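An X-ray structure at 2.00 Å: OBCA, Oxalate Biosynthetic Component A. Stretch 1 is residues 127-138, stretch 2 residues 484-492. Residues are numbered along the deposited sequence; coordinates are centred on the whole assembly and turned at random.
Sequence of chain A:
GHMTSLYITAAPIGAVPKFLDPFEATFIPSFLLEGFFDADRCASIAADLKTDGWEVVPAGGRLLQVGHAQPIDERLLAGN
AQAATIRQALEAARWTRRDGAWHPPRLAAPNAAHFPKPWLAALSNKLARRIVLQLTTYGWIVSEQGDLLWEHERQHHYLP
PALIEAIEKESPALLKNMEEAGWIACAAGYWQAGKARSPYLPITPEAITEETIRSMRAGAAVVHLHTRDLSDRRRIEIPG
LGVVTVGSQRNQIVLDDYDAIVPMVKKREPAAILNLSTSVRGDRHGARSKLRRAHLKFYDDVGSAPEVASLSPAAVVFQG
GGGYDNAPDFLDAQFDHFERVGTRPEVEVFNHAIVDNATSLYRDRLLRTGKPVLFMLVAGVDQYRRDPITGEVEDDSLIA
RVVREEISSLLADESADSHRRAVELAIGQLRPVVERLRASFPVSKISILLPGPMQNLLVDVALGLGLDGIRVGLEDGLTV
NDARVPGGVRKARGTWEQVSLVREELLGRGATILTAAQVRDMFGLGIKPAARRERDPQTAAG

Stretch 1, residues 127-138: LARRIVLQLTTY
Stretch 2, residues 484-492: RVPGGVRKA

Residues 127-137 form the final turns of a helix that begins earlier in the chain (mean phi/psi -64/-41, with i to i-4 bonds such as Val-132 N to Ala-128 O at 2.8 Å), and residues 484-492 run alongside it as a type II beta turn (Val-485 to Gly-488) followed by a short strand, 489-491. Helix and strand point the same way: their axes lie 17° apart (signed -17°) and approach to 6.8 Å. The CA atoms of Arg-129 and Gly-487 are 4.6 Å apart, those of Leu-133 and Arg-490 5.1 Å, and those of Thr-136 and Lys-491 5.6 Å. The stretches bury 566 Å² between them, both sides summed.

Leu-127 makes no contact. Ala-128 points its CB toward the turn, where it lies 4.2 Å from Pro-486 CB, a small apolar contact. Arg-129 (m, t, t; chi4 116°) leaves the helix sideways, but its end reaches the turn: NE donates a hydrogen bond to Gly-487 O (2.7 Å, 146°), which lies at the edge of the guanidinium. The turn, with Pro-486 at -57/143, is closed by Gly-488 N to Val-485 O at 2.9 Å. At Gly-487 (phi/psi 89/-28) a CB would sit 2.8 Å from Arg-129 CG and jam against the preceding carbonyl oxygen, so both the packing and the backbone call for glycine. Gly-488 follows at 75/2, before the chain extends at Val-489 (-133/145).

Arg-130 and Ile-131 are out of reach. Val-132 (t) faces the partner with both methyls engaged: CG2 meets Val-485 CG2 at 3.7 Å, Val-485 being in the p rotamer, while CG1 lies 3.3 Å from Val-489 O and 3.8 Å from Arg-490 CB. Leu-133 (m, t) starts sideways and brings CD2 over the strand, 3.9 Å from CG1 of Val-489 (t) and 3.8 Å from Arg-490 CA. Arg-490 (-154/170; p, t, t) carries the end of its side chain away from the helix.

Gln-134 points away and Leu-135 is out of reach, leaving the two threonines to bind Lys-491 (-66/135). Thr-136 (p) donates from OG1 to Val-132 O at 2.7 Å and accepts from Lys-491 N through the same oxygen at 3.1 Å, nearly linear at 169°, tying strand backbone to helix. Thr-137 (m) repeats the pattern one residue on: OG1 donates to Leu-133 O at 2.6 Å and accepts from Lys-491 NZ at 2.8 Å. Lys-491 (m, m, t, p) thus sends its side chain to the helix that its backbone also grips. Tyr-138 (-86/9), out of reach of the strand, is the first residue to leave helical geometry.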

# COMPACT_ATOMS: atom_id res chain seq x y z
N LEU A 127 -9.33 -21.25 0.88
CA LEU A 127 -10.69 -20.78 1.12
C LEU A 127 -10.75 -19.97 2.43
O LEU A 127 -11.35 -18.90 2.48
CB LEU A 127 -11.67 -21.96 1.14
CG LEU A 127 -13.15 -21.55 1.22
CD1 LEU A 127 -13.42 -20.36 0.31
CD2 LEU A 127 -14.08 -22.71 0.85
N ALA A 128 -10.12 -20.49 3.47
CA ALA A 128 -10.06 -19.77 4.75
C ALA A 128 -9.41 -18.38 4.60
O ALA A 128 -9.92 -17.41 5.15
CB ALA A 128 -9.32 -20.61 5.80
N ARG A 129 -8.31 -18.29 3.85
CA ARG A 129 -7.64 -17.00 3.61
C ARG A 129 -8.58 -16.02 2.92
O ARG A 129 -8.62 -14.85 3.28
CB ARG A 129 -6.38 -17.17 2.76
CG ARG A 129 -5.21 -17.82 3.45
CD ARG A 129 -3.91 -17.74 2.63
NE ARG A 129 -2.94 -18.73 3.10
CZ ARG A 129 -2.49 -19.76 2.38
NH1 ARG A 129 -2.89 -19.94 1.13
NH2 ARG A 129 -1.63 -20.61 2.93
N ARG A 130 -9.31 -16.50 1.92
CA ARG A 130 -10.26 -15.67 1.21
C ARG A 130 -11.29 -15.05 2.15
O ARG A 130 -11.59 -13.86 2.06
CB ARG A 130 -11.01 -16.48 0.14
CG ARG A 130 -10.40 -16.44 -1.25
CD ARG A 130 -11.19 -17.34 -2.20
NE ARG A 130 -12.29 -16.65 -2.87
CZ ARG A 130 -13.19 -17.24 -3.64
NH1 ARG A 130 -13.14 -18.56 -3.83
NH2 ARG A 130 -14.15 -16.53 -4.22
N ILE A 131 -11.83 -15.88 3.04
CA ILE A 131 -12.85 -15.43 3.98
C ILE A 131 -12.24 -14.46 4.99
O ILE A 131 -12.80 -13.39 5.25
CB ILE A 131 -13.50 -16.61 4.73
CG1 ILE A 131 -14.23 -17.51 3.73
CG2 ILE A 131 -14.48 -16.10 5.77
CD1 ILE A 131 -14.73 -18.80 4.33
N VAL A 132 -11.10 -14.85 5.57
CA VAL A 132 -10.43 -14.00 6.54
C VAL A 132 -10.07 -12.63 5.94
O VAL A 132 -10.31 -11.59 6.56
CB VAL A 132 -9.20 -14.70 7.18
CG1 VAL A 132 -8.44 -13.72 8.06
CG2 VAL A 132 -9.64 -15.90 8.02
N LEU A 133 -9.52 -12.62 4.73
CA LEU A 133 -9.17 -11.36 4.07
C LEU A 133 -10.42 -10.52 3.78
O LEU A 133 -10.42 -9.30 3.98
CB LEU A 133 -8.34 -11.60 2.81
CG LEU A 133 -6.93 -12.13 3.10
CD1 LEU A 133 -6.32 -12.79 1.86
CD2 LEU A 133 -5.99 -11.02 3.64
N GLN A 134 -11.49 -11.16 3.33
CA GLN A 134 -12.71 -10.41 3.04
C GLN A 134 -13.29 -9.77 4.31
O GLN A 134 -13.62 -8.58 4.31
CB GLN A 134 -13.76 -11.28 2.36
CG GLN A 134 -14.95 -10.46 1.89
CD GLN A 134 -14.56 -9.42 0.87
OE1 GLN A 134 -14.22 -9.74 -0.27
NE2 GLN A 134 -14.58 -8.15 1.27
N LEU A 135 -13.42 -10.56 5.36
CA LEU A 135 -14.03 -10.06 6.60
C LEU A 135 -13.14 -9.05 7.33
O LEU A 135 -13.64 -8.10 7.91
CB LEU A 135 -14.43 -11.22 7.52
CG LEU A 135 -15.61 -12.09 7.03
CD1 LEU A 135 -16.01 -13.13 8.07
CD2 LEU A 135 -16.81 -11.24 6.65
N THR A 136 -11.82 -9.25 7.31
CA THR A 136 -10.94 -8.25 7.92
C THR A 136 -10.86 -6.97 7.08
O THR A 136 -10.54 -5.91 7.62
CB THR A 136 -9.52 -8.79 8.27
OG1 THR A 136 -8.88 -9.31 7.10
CG2 THR A 136 -9.59 -9.87 9.35
N THR A 137 -11.15 -7.07 5.78
CA THR A 137 -11.31 -5.89 4.93
C THR A 137 -12.55 -5.12 5.40
O THR A 137 -12.59 -3.89 5.33
CB THR A 137 -11.47 -6.26 3.44
OG1 THR A 137 -10.29 -6.92 2.98
CG2 THR A 137 -11.71 -5.02 2.57
N TYR A 138 -13.54 -5.86 5.88
CA TYR A 138 -14.77 -5.26 6.38
C TYR A 138 -14.66 -4.84 7.86
O TYR A 138 -15.66 -4.50 8.48
CB TYR A 138 -15.93 -6.25 6.22
CG TYR A 138 -16.45 -6.43 4.80
CD1 TYR A 138 -16.13 -5.53 3.78
CD2 TYR A 138 -17.26 -7.51 4.49
CE1 TYR A 138 -16.62 -5.72 2.49
CE2 TYR A 138 -17.74 -7.70 3.23
CZ TYR A 138 -17.44 -6.81 2.24
OH TYR A 138 -17.94 -7.04 0.98
N ARG A 484 -2.33 -17.20 14.37
CA ARG A 484 -3.51 -17.56 15.16
C ARG A 484 -4.70 -17.97 14.30
O ARG A 484 -5.54 -18.77 14.72
CB ARG A 484 -3.91 -16.40 16.06
CG ARG A 484 -2.81 -15.93 17.01
CD ARG A 484 -3.22 -14.66 17.74
NE ARG A 484 -3.52 -13.56 16.82
CZ ARG A 484 -3.87 -12.33 17.20
NH1 ARG A 484 -3.94 -12.03 18.49
NH2 ARG A 484 -4.15 -11.41 16.30
N VAL A 485 -4.79 -17.40 13.10
CA VAL A 485 -6.00 -17.56 12.29
C VAL A 485 -5.75 -18.58 11.18
O VAL A 485 -4.66 -18.62 10.59
CB VAL A 485 -6.50 -16.19 11.73
CG1 VAL A 485 -5.63 -15.71 10.56
CG2 VAL A 485 -7.97 -16.27 11.31
N PRO A 486 -6.74 -19.46 10.92
CA PRO A 486 -6.57 -20.39 9.80
C PRO A 486 -6.32 -19.63 8.51
O PRO A 486 -6.90 -18.56 8.30
CB PRO A 486 -7.92 -21.12 9.75
CG PRO A 486 -8.38 -21.13 11.18
CD PRO A 486 -7.92 -19.79 11.75
N GLY A 487 -5.46 -20.18 7.66
CA GLY A 487 -5.03 -19.48 6.46
C GLY A 487 -3.80 -18.62 6.70
O GLY A 487 -3.03 -18.35 5.78
N GLY A 488 -3.63 -18.15 7.94
CA GLY A 488 -2.43 -17.46 8.37
C GLY A 488 -2.20 -16.02 7.93
O GLY A 488 -1.16 -15.44 8.26
N VAL A 489 -3.15 -15.45 7.18
CA VAL A 489 -3.01 -14.08 6.65
C VAL A 489 -4.29 -13.26 6.89
O VAL A 489 -5.39 -13.80 6.86
CB VAL A 489 -2.70 -14.09 5.13
CG1 VAL A 489 -2.57 -12.65 4.56
CG2 VAL A 489 -1.42 -14.88 4.86
N ARG A 490 -4.13 -11.96 7.15
CA ARG A 490 -5.26 -11.06 7.32
C ARG A 490 -4.86 -9.63 6.96
O ARG A 490 -3.68 -9.35 6.76
CB ARG A 490 -5.75 -11.07 8.77
CG ARG A 490 -4.66 -10.65 9.78
CD ARG A 490 -5.27 -10.28 11.13
NE ARG A 490 -4.29 -10.17 12.21
CZ ARG A 490 -3.65 -9.05 12.52
NH1 ARG A 490 -3.88 -7.94 11.82
NH2 ARG A 490 -2.78 -9.03 13.52
N LYS A 491 -5.85 -8.74 6.88
CA LYS A 491 -5.58 -7.32 6.67
C LYS A 491 -4.88 -6.75 7.89
O LYS A 491 -5.24 -7.06 9.04
CB LYS A 491 -6.89 -6.56 6.39
CG LYS A 491 -7.45 -6.80 4.98
CD LYS A 491 -6.53 -6.15 3.92
CE LYS A 491 -6.80 -6.63 2.50
NZ LYS A 491 -7.92 -5.93 1.82
N ALA A 492 -3.83 -5.97 7.66
CA ALA A 492 -3.13 -5.30 8.75
C ALA A 492 -4.06 -4.31 9.45
O ALA A 492 -4.94 -3.73 8.82
CB ALA A 492 -1.89 -4.57 8.21